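Long-range contacts in glucose-6-phosphate 1-dehydrogenase (PDB 7E6I), which catalyses the NADP-dependent oxidation of glucose 6-phosphate to 6-phosphogluconolactone, the first and rate-limiting step of the oxidative pentose phosphate pathway: residues K345-Q351 against E367-Q373; T9-G15 against H117-A123; D284-Y290 against C313-I319. All coordinates share one frame; numbering follows the deposited sequence.

Contact 1 (K345-Q351 against E367-Q373); sequences KVEIRIQ and ELVIRIQ. With BG6 (6-O-phosphono-beta-D-glucopyranose), chain B.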
loop_
_atom_site.group_PDB
_atom_site.type_symbol
_atom_site.label_atom_id
_atom_site.label_comp_id
_atom_site.label_asym_id
_atom_site.label_seq_id
_atom_site.Cartn_x
_atom_site.Cartn_y
_atom_site.Cartn_z
ATOM N N LYS A 345 1.680 1.819 -14.169
ATOM C CA LYS A 345 1.892 3.174 -13.677
ATOM C C LYS A 345 1.068 3.416 -12.425
ATOM O O LYS A 345 -0.125 3.085 -12.387
ATOM C CB LYS A 345 1.470 4.168 -14.756
ATOM C CG LYS A 345 2.127 5.477 -14.749
ATOM C CD LYS A 345 1.759 6.198 -16.049
ATOM C CE LYS A 345 0.353 6.766 -16.034
ATOM N NZ LYS A 345 0.297 8.052 -16.804
ATOM N N VAL A 346 1.666 4.020 -11.407
ATOM C CA VAL A 346 0.905 4.630 -10.328
ATOM C C VAL A 346 1.332 6.083 -10.235
ATOM O O VAL A 346 2.530 6.378 -10.123
ATOM C CB VAL A 346 1.099 3.907 -8.986
ATOM C CG1 VAL A 346 0.461 4.731 -7.862
ATOM C CG2 VAL A 346 0.474 2.508 -9.037
ATOM N N GLU A 347 0.355 6.985 -10.244
ATOM C CA GLU A 347 0.654 8.380 -10.512
ATOM C C GLU A 347 -0.357 9.279 -9.813
ATOM O O GLU A 347 -1.547 8.947 -9.720
ATOM C CB GLU A 347 0.628 8.621 -12.028
ATOM C CG GLU A 347 1.334 9.834 -12.485
ATOM C CD GLU A 347 1.526 9.836 -13.996
ATOM O OE1 GLU A 347 0.574 10.252 -14.712
ATOM O OE2 GLU A 347 2.630 9.423 -14.454
ATOM N N ILE A 348 0.132 10.435 -9.353
ATOM C CA ILE A 348 -0.685 11.503 -8.785
ATOM C C ILE A 348 -0.636 12.684 -9.740
ATOM O O ILE A 348 0.448 13.111 -10.140
ATOM C CB ILE A 348 -0.167 11.941 -7.403
ATOM C CG1 ILE A 348 -0.232 10.802 -6.393
ATOM C CG2 ILE A 348 -0.897 13.201 -6.926
ATOM C CD1 ILE A 348 0.783 10.996 -5.285
ATOM N N ARG A 349 -1.791 13.252 -10.065
ATOM C CA ARG A 349 -1.829 14.390 -10.980
ATOM C C ARG A 349 -2.677 15.480 -10.354
ATOM O O ARG A 349 -3.844 15.248 -10.023
ATOM C CB ARG A 349 -2.392 13.990 -12.344
ATOM C CG ARG A 349 -2.237 15.036 -13.442
ATOM C CD ARG A 349 -2.740 14.473 -14.769
ATOM N NE ARG A 349 -1.818 13.456 -15.254
ATOM C CZ ARG A 349 -0.732 13.747 -15.960
ATOM N NH1 ARG A 349 -0.472 15.024 -16.280
ATOM N NH2 ARG A 349 0.091 12.773 -16.343
ATOM N N ILE A 350 -2.103 16.662 -10.202
ATOM C CA ILE A 350 -2.791 17.776 -9.578
ATOM C C ILE A 350 -2.758 18.937 -10.558
ATOM O O ILE A 350 -1.682 19.329 -11.011
ATOM C CB ILE A 350 -2.144 18.148 -8.236
ATOM C CG1 ILE A 350 -2.487 17.047 -7.232
ATOM C CG2 ILE A 350 -2.655 19.494 -7.773
ATOM C CD1 ILE A 350 -1.687 17.049 -6.006
ATOM N N GLN A 351 -3.930 19.443 -10.929
ATOM C CA GLN A 351 -4.034 20.578 -11.832
ATOM C C GLN A 351 -4.408 21.822 -11.041
ATOM O O GLN A 351 -5.352 21.795 -10.243
ATOM C CB GLN A 351 -5.071 20.348 -12.929
ATOM C CG GLN A 351 -4.829 21.273 -14.087
ATOM C CD GLN A 351 -5.707 20.998 -15.290
ATOM O OE1 GLN A 351 -6.910 20.868 -15.159
ATOM N NE2 GLN A 351 -5.102 20.926 -16.470
ATOM N N GLU A 367 0.544 22.371 -13.379
ATOM C CA GLU A 367 0.197 20.983 -13.184
ATOM C C GLU A 367 1.363 20.333 -12.468
ATOM O O GLU A 367 2.518 20.668 -12.730
ATOM C CB GLU A 367 -0.081 20.317 -14.532
ATOM C CG GLU A 367 -1.104 19.227 -14.491
ATOM C CD GLU A 367 -1.713 18.938 -15.869
ATOM O OE1 GLU A 367 -2.293 19.856 -16.522
ATOM O OE2 GLU A 367 -1.607 17.774 -16.291
ATOM N N LEU A 368 1.054 19.432 -11.545
ATOM C CA LEU A 368 2.063 18.703 -10.797
ATOM C C LEU A 368 1.763 17.225 -10.942
ATOM O O LEU A 368 0.639 16.796 -10.661
ATOM C CB LEU A 368 2.062 19.100 -9.315
ATOM C CG LEU A 368 2.891 18.204 -8.381
ATOM C CD1 LEU A 368 4.356 18.331 -8.722
ATOM C CD2 LEU A 368 2.636 18.544 -6.896
ATOM N N VAL A 369 2.762 16.455 -11.372
ATOM C CA VAL A 369 2.661 15.010 -11.502
ATOM C C VAL A 369 3.720 14.370 -10.616
ATOM O O VAL A 369 4.900 14.730 -10.690
ATOM C CB VAL A 369 2.827 14.556 -12.962
ATOM C CG1 VAL A 369 2.939 13.036 -13.032
ATOM C CG2 VAL A 369 1.663 15.058 -13.819
ATOM N N ILE A 370 3.301 13.432 -9.779
ATOM C CA ILE A 370 4.197 12.660 -8.925
ATOM C C ILE A 370 4.086 11.205 -9.361
ATOM O O ILE A 370 3.040 10.576 -9.159
ATOM C CB ILE A 370 3.841 12.822 -7.439
ATOM C CG1 ILE A 370 3.811 14.305 -7.069
ATOM C CG2 ILE A 370 4.808 12.050 -6.551
ATOM C CD1 ILE A 370 3.059 14.573 -5.816
ATOM N N ARG A 371 5.135 10.665 -9.989
ATOM C CA ARG A 371 5.136 9.254 -10.360
ATOM C C ARG A 371 5.644 8.425 -9.192
ATOM O O ARG A 371 6.793 8.577 -8.769
ATOM C CB ARG A 371 5.981 8.952 -11.596
ATOM C CG ARG A 371 5.565 7.601 -12.221
ATOM C CD ARG A 371 6.079 7.397 -13.609
ATOM N NE ARG A 371 5.021 7.556 -14.593
ATOM C CZ ARG A 371 5.258 7.844 -15.869
ATOM N NH1 ARG A 371 6.516 7.996 -16.272
ATOM N NH2 ARG A 371 4.254 7.994 -16.741
ATOM N N ILE A 372 4.797 7.530 -8.694
ATOM C CA ILE A 372 5.234 6.641 -7.629
ATOM C C ILE A 372 6.002 5.462 -8.199
ATOM O O ILE A 372 7.013 5.031 -7.633
ATOM C CB ILE A 372 4.023 6.199 -6.803
ATOM C CG1 ILE A 372 3.541 7.377 -5.966
ATOM C CG2 ILE A 372 4.354 4.961 -5.961
ATOM C CD1 ILE A 372 2.078 7.547 -6.016
ATOM N N GLN A 373 5.555 4.947 -9.338
ATOM C CA GLN A 373 6.200 3.818 -9.985
ATOM C C GLN A 373 5.702 3.761 -11.417
ATOM O O GLN A 373 4.553 4.129 -11.676
ATOM C CB GLN A 373 5.895 2.510 -9.241
ATOM C CG GLN A 373 4.478 2.000 -9.393
ATOM C CD GLN A 373 4.190 0.850 -8.431
ATOM O OE1 GLN A 373 4.725 0.809 -7.324
ATOM N NE2 GLN A 373 3.346 -0.087 -8.853
HETATM C C1 BG6 B . -2.123 -5.899 -4.498
HETATM C C2 BG6 B . -3.276 -6.224 -5.446
HETATM O O1 BG6 B . -2.536 -5.417 -3.281
HETATM O O5 BG6 B . -1.262 -4.840 -5.119
HETATM C C3 BG6 B . -2.780 -6.633 -6.789
HETATM O O2 BG6 B . -4.119 -7.253 -4.911
HETATM C C4 BG6 B . -1.939 -5.563 -7.403
HETATM O O3 BG6 B . -3.897 -6.877 -7.686
HETATM C C5 BG6 B . -0.782 -5.191 -6.475
HETATM O O4 BG6 B . -1.454 -6.032 -8.668
HETATM C C6 BG6 B . 0.003 -4.000 -6.953
HETATM O O6 BG6 B . 1.027 -3.750 -6.008
HETATM P P BG6 B . 2.462 -3.123 -6.562
HETATM O O1P BG6 B . 1.998 -1.901 -7.331
HETATM O O2P BG6 B . 3.133 -4.149 -7.436
HETATM O O3P BG6 B . 3.429 -2.758 -5.437
#
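Glu-347 and Arg-371 face each other across two antiparallel strands, OE2 of the acid lying 3.0 Å from NE of the arginine, a salt bridge in which carboxylate and guanidinium planes differ by only 26°. The other oxygen, Glu-347 OE1, is gripped from opposite faces of its plane by Lys-345 NZ and Arg-349 NH2. Arg-349 bends at its third torsion (chi3 -71°), which lays the guanidinium over Val-369 CG2, 3.3 Å from NH1, and sends NH1 on to Glu-367 OE2 at 3.0 Å. That oxygen lies in the guanidinium plane, while the two flat groups stand almost perpendicular (84°). Glu-367 OE1 takes a bond from Gln-351 NE2, whose OE1 is hydrogen-bonded to Thr-481 N, and Tyr-480 adds a hydrogen bond to Glu-367 OE2. Three of these basic residues, Lys-345, Arg-349 and Arg-371, are predicted to bind a second NADP(+); Glu-347 and Glu-367, paired with them in one salt-bridge network, would offset part of their positive charge.

On the other face, Val-346 CG1 and Ile-348 CD1 both touch Ile-372 CD1, the first at 3.7 Å. Between the two faces runs a regular backbone ladder, interrupted where Ile-372 and Gln-373 together face Val-346 in a classic beta bulge: Val-346 O accepts from Ile-372 N at 2.9 Å and weakly from Gln-373 N. At this irregularity Gln-373 gives NE2 to the substrate phosphate oxygen O1P at 2.7 Å, and Lys-187 holds its OE1 and also binds the sugar phosphate. Strand 212-220 pairs with the other edge of 345-351, strand 377-385 flanks 367-373, and helix 193-198 packs Leu-193 on Ile-348 and Ile-370, and Met-196 on Ile-370.

Contact 2 (T9-G15 against H117-A123); sequences TVITIFG and HRLFYLA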
loop_
_atom_site.group_PDB
_atom_site.type_symbol
_atom_site.label_atom_id
_atom_site.label_comp_id
_atom_site.label_asym_id
_atom_site.label_seq_id
_atom_site.Cartn_x
_atom_site.Cartn_y
_atom_site.Cartn_z
ATOM N N THR A 9 16.591 -9.761 19.472
ATOM C CA THR A 9 15.201 -9.800 19.057
ATOM C C THR A 9 14.909 -11.096 18.314
ATOM O O THR A 9 15.697 -11.550 17.477
ATOM C CB THR A 9 14.880 -8.601 18.173
ATOM O OG1 THR A 9 16.016 -8.306 17.351
ATOM C CG2 THR A 9 14.628 -7.417 19.030
ATOM N N VAL A 10 13.775 -11.704 18.632
ATOM C CA VAL A 10 13.330 -12.900 17.934
ATOM C C VAL A 10 12.178 -12.507 17.018
ATOM O O VAL A 10 11.161 -11.956 17.463
ATOM C CB VAL A 10 12.948 -14.025 18.910
ATOM C CG1 VAL A 10 12.232 -13.454 20.113
ATOM C CG2 VAL A 10 12.106 -15.106 18.207
ATOM N N ILE A 11 12.359 -12.757 15.732
ATOM C CA ILE A 11 11.334 -12.537 14.729
ATOM C C ILE A 11 10.799 -13.905 14.335
ATOM O O ILE A 11 11.540 -14.729 13.787
ATOM C CB ILE A 11 11.898 -11.782 13.516
ATOM C CG1 ILE A 11 12.360 -10.382 13.928
ATOM C CG2 ILE A 11 10.885 -11.703 12.403
ATOM C CD1 ILE A 11 13.264 -9.707 12.891
ATOM N N THR A 12 9.521 -14.157 14.615
ATOM C CA THR A 12 8.851 -15.372 14.163
ATOM C C THR A 12 7.941 -15.040 12.986
ATOM O O THR A 12 7.062 -14.182 13.104
ATOM C CB THR A 12 8.041 -16.018 15.285
ATOM O OG1 THR A 12 8.848 -16.144 16.457
ATOM C CG2 THR A 12 7.564 -17.385 14.855
ATOM N N ILE A 13 8.137 -15.737 11.868
ATOM C CA ILE A 13 7.325 -15.562 10.663
ATOM C C ILE A 13 6.364 -16.741 10.585
ATOM O O ILE A 13 6.748 -17.846 10.192
ATOM C CB ILE A 13 8.178 -15.463 9.394
ATOM C CG1 ILE A 13 9.114 -14.260 9.453
ATOM C CG2 ILE A 13 7.292 -15.340 8.166
ATOM C CD1 ILE A 13 10.435 -14.570 10.104
ATOM N N PHE A 14 5.109 -16.507 10.943
ATOM C CA PHE A 14 4.084 -17.526 10.795
ATOM C C PHE A 14 3.653 -17.638 9.337
ATOM O O PHE A 14 3.644 -16.655 8.591
ATOM C CB PHE A 14 2.884 -17.208 11.679
ATOM C CG PHE A 14 3.087 -17.585 13.124
ATOM C CD1 PHE A 14 3.768 -16.741 13.990
ATOM C CD2 PHE A 14 2.589 -18.780 13.618
ATOM C CE1 PHE A 14 3.948 -17.088 15.323
ATOM C CE2 PHE A 14 2.767 -19.128 14.943
ATOM C CZ PHE A 14 3.448 -18.283 15.799
ATOM N N GLY A 15 3.293 -18.855 8.934
ATOM C CA GLY A 15 3.042 -19.121 7.534
ATOM C C GLY A 15 4.313 -19.201 6.723
ATOM O O GLY A 15 4.301 -18.890 5.529
ATOM N N HIS A 117 12.157 -8.948 23.417
ATOM C CA HIS A 117 11.700 -8.143 22.285
ATOM C C HIS A 117 11.316 -9.105 21.166
ATOM O O HIS A 117 12.192 -9.725 20.551
ATOM C CB HIS A 117 12.784 -7.185 21.800
ATOM C CG HIS A 117 13.107 -6.079 22.755
ATOM N ND1 HIS A 117 14.242 -5.306 22.631
ATOM C CD2 HIS A 117 12.455 -5.620 23.851
ATOM C CE1 HIS A 117 14.271 -4.411 23.605
ATOM N NE2 HIS A 117 13.200 -4.583 24.360
ATOM N N ARG A 118 10.019 -9.227 20.887
ATOM C CA ARG A 118 9.520 -10.248 19.968
ATOM C C ARG A 118 8.635 -9.635 18.890
ATOM O O ARG A 118 7.660 -8.934 19.196
ATOM C CB ARG A 118 8.742 -11.333 20.730
ATOM C CG ARG A 118 9.537 -11.940 21.874
ATOM C CD ARG A 118 8.739 -12.947 22.651
ATOM N NE ARG A 118 9.519 -13.519 23.745
ATOM C CZ ARG A 118 8.991 -13.956 24.880
ATOM N NH1 ARG A 118 7.679 -13.888 25.075
ATOM N NH2 ARG A 118 9.770 -14.467 25.816
ATOM N N LEU A 119 8.974 -9.910 17.632
ATOM C CA LEU A 119 8.160 -9.525 16.489
ATOM C C LEU A 119 7.549 -10.789 15.891
ATOM O O LEU A 119 8.260 -11.762 15.623
ATOM C CB LEU A 119 8.992 -8.768 15.443
ATOM C CG LEU A 119 8.280 -8.219 14.191
ATOM C CD1 LEU A 119 7.282 -7.138 14.584
ATOM C CD2 LEU A 119 9.265 -7.675 13.136
ATOM N N PHE A 120 6.231 -10.783 15.716
ATOM C CA PHE A 120 5.511 -11.863 15.049
ATOM C C PHE A 120 4.982 -11.345 13.719
ATOM O O PHE A 120 4.077 -10.504 13.695
ATOM C CB PHE A 120 4.370 -12.369 15.926
ATOM C CG PHE A 120 4.824 -12.944 17.227
ATOM C CD1 PHE A 120 5.334 -14.233 17.293
ATOM C CD2 PHE A 120 4.768 -12.187 18.385
ATOM C CE1 PHE A 120 5.764 -14.765 18.497
ATOM C CE2 PHE A 120 5.198 -12.713 19.595
ATOM C CZ PHE A 120 5.702 -14.000 19.651
ATOM N N TYR A 121 5.543 -11.839 12.620
ATOM C CA TYR A 121 5.045 -11.514 11.286
ATOM C C TYR A 121 4.062 -12.597 10.850
ATOM O O TYR A 121 4.445 -13.762 10.705
ATOM C CB TYR A 121 6.196 -11.393 10.281
ATOM C CG TYR A 121 5.803 -10.674 9.012
ATOM C CD1 TYR A 121 4.813 -11.191 8.168
ATOM C CD2 TYR A 121 6.402 -9.466 8.663
ATOM C CE1 TYR A 121 4.436 -10.529 7.015
ATOM C CE2 TYR A 121 6.031 -8.793 7.508
ATOM C CZ TYR A 121 5.054 -9.322 6.686
ATOM O OH TYR A 121 4.689 -8.646 5.537
ATOM N N LEU A 122 2.808 -12.210 10.606
ATOM C CA LEU A 122 1.741 -13.182 10.339
ATOM C C LEU A 122 1.441 -13.238 8.839
ATOM O O LEU A 122 0.478 -12.653 8.343
ATOM C CB LEU A 122 0.492 -12.832 11.146
ATOM C CG LEU A 122 0.345 -13.355 12.574
ATOM C CD1 LEU A 122 1.594 -13.131 13.391
ATOM C CD2 LEU A 122 -0.843 -12.694 13.234
ATOM N N ALA A 123 2.272 -13.983 8.105
ATOM C CA ALA A 123 2.132 -14.087 6.649
ATOM C C ALA A 123 1.021 -15.074 6.286
ATOM O O ALA A 123 1.232 -16.095 5.633
ATOM C CB ALA A 123 3.454 -14.495 6.021
HETATM O O HOH W 1 3.151 -16.908 3.117
#
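Phe-14 and Phe-120 lie side by side on one face of two parallel strands, Phe-120 CD1 meeting the rim of the Phe-14 ring near its plane, 3.7 Å from CE1. The same CD1 packs against Thr-12 CB at 3.8 Å, so this one carbon serves two neighbours. With CG set beside the backbone N in both phenylalanines (chi1 -79° and -62°), the rings run out together from the same face. Further along this face Val-10 CG1 rests on Arg-118 CG at 3.6 Å; the arginine chain then extends to a salt bridge with Glu-108 of helix 94-110. The face bearing Ile-11, Leu-119, Ile-13 and Tyr-121 makes wider contacts across the pair, Ile-11 CG1 standing 4.0 Å from Leu-119 CB; helix 19-34 packs on Ile-11, Ile-13 and Tyr-121.

Through the middle, Thr-12 bonds through both its N and its O: the N donates to Leu-119 O and the O accepts from Tyr-121 N at 2.8 Å. The pairing slackens at the C-terminal end, where the Ala-123 N bond to Phe-14 O is weak. Beyond it a water bridges the carbonyls of Gly-15 and Ala-123, lying 3.3 Å from Ala-123 O and bonding weakly to Gly-15 O.

This is the centre of a Rossmann-type sheet, where the first and fourth strands run together. Its chemistry is divided accordingly: apolar side chains and backbone bonds fix the strands, whereas the water-bridged end carries Gly-15, the start of the predicted NADP(+)-binding loop, consistent with a cofactor site at the C-terminal ends of the parallel strands.

Contact 3 (D284-Y290 against C313-I319); sequences DILIGQY and CVTFAAI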
loop_
_atom_site.group_PDB
_atom_site.type_symbol
_atom_site.label_atom_id
_atom_site.label_comp_id
_atom_site.label_asym_id
_atom_site.label_seq_id
_atom_site.Cartn_x
_atom_site.Cartn_y
_atom_site.Cartn_z
ATOM N N ASP A 284 -21.664 8.941 -9.839
ATOM C CA ASP A 284 -20.445 9.614 -10.273
ATOM C C ASP A 284 -19.306 8.605 -10.420
ATOM O O ASP A 284 -18.268 8.687 -9.766
ATOM C CB ASP A 284 -20.075 10.726 -9.301
ATOM C CG ASP A 284 -18.959 11.579 -9.825
ATOM O OD1 ASP A 284 -18.808 11.602 -11.068
ATOM O OD2 ASP A 284 -18.236 12.204 -9.016
ATOM N N ILE A 285 -19.507 7.667 -11.341
ATOM C CA ILE A 285 -18.716 6.445 -11.423
ATOM C C ILE A 285 -18.553 6.024 -12.880
ATOM O O ILE A 285 -19.413 6.283 -13.722
ATOM C CB ILE A 285 -19.402 5.350 -10.587
ATOM C CG1 ILE A 285 -18.564 5.061 -9.367
ATOM C CG2 ILE A 285 -19.762 4.093 -11.393
ATOM C CD1 ILE A 285 -19.154 5.700 -8.157
ATOM N N LEU A 286 -17.422 5.395 -13.178
ATOM C CA LEU A 286 -17.137 4.870 -14.512
ATOM C C LEU A 286 -16.552 3.480 -14.326
ATOM O O LEU A 286 -15.456 3.330 -13.785
ATOM C CB LEU A 286 -16.173 5.770 -15.276
ATOM C CG LEU A 286 -16.289 5.832 -16.798
ATOM C CD1 LEU A 286 -14.951 5.537 -17.471
ATOM C CD2 LEU A 286 -17.356 4.885 -17.306
ATOM N N ILE A 287 -17.279 2.471 -14.774
ATOM C CA ILE A 287 -17.053 1.082 -14.401
ATOM C C ILE A 287 -16.849 0.272 -15.675
ATOM O O ILE A 287 -17.602 0.433 -16.643
ATOM C CB ILE A 287 -18.238 0.589 -13.545
ATOM C CG1 ILE A 287 -17.749 0.246 -12.148
ATOM C CG2 ILE A 287 -19.096 -0.452 -14.188
ATOM C CD1 ILE A 287 -17.249 1.476 -11.470
ATOM N N GLY A 288 -15.800 -0.541 -15.704
ATOM C CA GLY A 288 -15.418 -1.238 -16.922
ATOM C C GLY A 288 -14.894 -2.630 -16.632
ATOM O O GLY A 288 -14.410 -2.922 -15.537
ATOM N N GLN A 289 -15.023 -3.501 -17.631
ATOM C CA GLN A 289 -14.543 -4.884 -17.598
ATOM C C GLN A 289 -13.802 -5.142 -18.900
ATOM O O GLN A 289 -14.245 -4.699 -19.964
ATOM C CB GLN A 289 -15.704 -5.895 -17.426
ATOM C CG GLN A 289 -15.269 -7.343 -17.257
ATOM C CD GLN A 289 -16.440 -8.319 -17.279
ATOM O OE1 GLN A 289 -16.757 -8.920 -18.317
ATOM N NE2 GLN A 289 -17.096 -8.476 -16.132
ATOM N N TYR A 290 -12.666 -5.824 -18.842
ATOM C CA TYR A 290 -11.836 -5.876 -20.039
ATOM C C TYR A 290 -12.285 -6.994 -20.976
ATOM O O TYR A 290 -12.519 -8.135 -20.552
ATOM C CB TYR A 290 -10.343 -5.985 -19.709
ATOM C CG TYR A 290 -9.802 -7.276 -19.145
ATOM C CD1 TYR A 290 -9.343 -8.294 -19.984
ATOM C CD2 TYR A 290 -9.657 -7.441 -17.763
ATOM C CE1 TYR A 290 -8.806 -9.476 -19.451
ATOM C CE2 TYR A 290 -9.119 -8.609 -17.224
ATOM C CZ TYR A 290 -8.700 -9.623 -18.069
ATOM O OH TYR A 290 -8.163 -10.760 -17.516
ATOM N N CYS A 313 -17.981 -8.490 -12.924
ATOM C CA CYS A 313 -16.821 -8.049 -12.160
ATOM C C CYS A 313 -16.179 -6.817 -12.795
ATOM O O CYS A 313 -15.947 -6.769 -14.010
ATOM C CB CYS A 313 -15.796 -9.166 -12.046
ATOM S SG CYS A 313 -14.408 -8.726 -10.980
ATOM N N VAL A 314 -15.876 -5.828 -11.963
ATOM C CA VAL A 314 -15.258 -4.584 -12.411
ATOM C C VAL A 314 -13.741 -4.747 -12.390
ATOM O O VAL A 314 -13.151 -4.972 -11.328
ATOM C CB VAL A 314 -15.694 -3.411 -11.518
ATOM C CG1 VAL A 314 -15.021 -2.163 -11.945
ATOM C CG2 VAL A 314 -17.198 -3.221 -11.578
ATOM N N THR A 315 -13.100 -4.605 -13.551
ATOM C CA THR A 315 -11.640 -4.596 -13.619
ATOM C C THR A 315 -11.073 -3.199 -13.863
ATOM O O THR A 315 -9.848 -3.016 -13.819
ATOM C CB THR A 315 -11.143 -5.578 -14.700
ATOM O OG1 THR A 315 -11.535 -5.117 -15.997
ATOM C CG2 THR A 315 -11.741 -6.960 -14.481
ATOM N N PHE A 316 -11.931 -2.211 -14.117
ATOM C CA PHE A 316 -11.542 -0.812 -14.192
ATOM C C PHE A 316 -12.622 0.003 -13.515
ATOM O O PHE A 316 -13.803 -0.183 -13.816
ATOM C CB PHE A 316 -11.381 -0.323 -15.640
ATOM C CG PHE A 316 -11.142 1.161 -15.748
ATOM C CD1 PHE A 316 -12.181 2.068 -15.613
ATOM C CD2 PHE A 316 -9.873 1.644 -15.968
ATOM C CE1 PHE A 316 -11.954 3.408 -15.677
ATOM C CE2 PHE A 316 -9.649 2.988 -16.038
ATOM C CZ PHE A 316 -10.696 3.874 -15.890
ATOM N N ALA A 317 -12.221 0.953 -12.672
ATOM C CA ALA A 317 -13.163 1.878 -12.053
ATOM C C ALA A 317 -12.553 3.265 -11.940
ATOM O O ALA A 317 -11.391 3.417 -11.553
ATOM C CB ALA A 317 -13.595 1.400 -10.656
ATOM N N ALA A 318 -13.356 4.279 -12.253
ATOM C CA ALA A 318 -13.055 5.665 -11.932
ATOM C C ALA A 318 -14.162 6.153 -11.014
ATOM O O ALA A 318 -15.340 5.918 -11.297
ATOM C CB ALA A 318 -12.950 6.523 -13.194
ATOM N N ILE A 319 -13.792 6.780 -9.896
ATOM C CA ILE A 319 -14.752 7.194 -8.877
ATOM C C ILE A 319 -14.487 8.643 -8.505
ATOM O O ILE A 319 -13.336 9.025 -8.268
ATOM C CB ILE A 319 -14.675 6.318 -7.613
ATOM C CG1 ILE A 319 -14.847 4.831 -7.946
ATOM C CG2 ILE A 319 -15.706 6.779 -6.595
ATOM C CD1 ILE A 319 -14.427 3.893 -6.781
#
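Strands 285-290 and 316-319 run antiparallel, their axes 4.7 Å apart at 174°, and the ladder ends in a classic beta bulge where Thr-315 and Phe-316 both face Gly-288. Gly-288 O accepts two bonds there: Thr-315 N comes in the carbonyl plane, whereas Phe-316 N sits well above it. Next to the bulge Gln-289, with CG anti to its own N (chi1 -175°), reaches out, extended, to the incoming chain. Its NE2 reaches Cys-313 O at 3.0 Å in a nearly straight bond (166°) that lies in the amide plane and uses a carbonyl lone pair; Ser-311 O also receives a bond from this NE2. Thr-315 OG1 lies at the edge of the Tyr-290 ring, 3.5 Å from CD2, and takes a weak bond from Tyr-290 N; its stronger partner is the hydroxyl of Tyr-461.

Apolar groups fill the rest. Ile-287 crosses Val-314 at about a right angle, CG1 touching Val-314 CG2 at 3.6 Å, while its CD1 covers Ala-317 CB at 3.7 Å. On the same face Ile-285 CD1 meets Ile-319 CG2, and helix 236-254 packs against Ala-317 and Ile-319 through Met-242. On the opposite face Leu-286 CB lies 3.9 Å from Ala-318 CB, and Leu-286 CD1 approaches Phe-316 CE1; Leu-471 of helix 471-476 packs on Phe-316 and Ala-318.

The side-chain contacts along the strands are thus apolar, and the side-chain polar bonds gather near the bulge, where Gln-289 and Thr-315, both buried, tie the loop entering strand 316-321 to its neighbours.

Overall arrangement
Contact 2 comes first along the chain, in the parallel Rossmann-type sheet of the NAD-binding domain; contacts 3 and 1 follow, in that order, in the mixed sheet of the C-terminal domain. Strands 333-338 and 212-220 separate the pairs of contacts 3 and 1 within that sheet, and their centres lie about 20 Å apart. Contact 2 is on the opposite side of the chain's centre from both, its centre about 36 Å from contact 1 and 38 Å from contact 3. Contact 1 reaches the sugar phosphate through Gln-373, while Gly-15 at the end of contact 2 belongs to the predicted site for NADP(+), the oxidant, consistent with catalysis between the two domains.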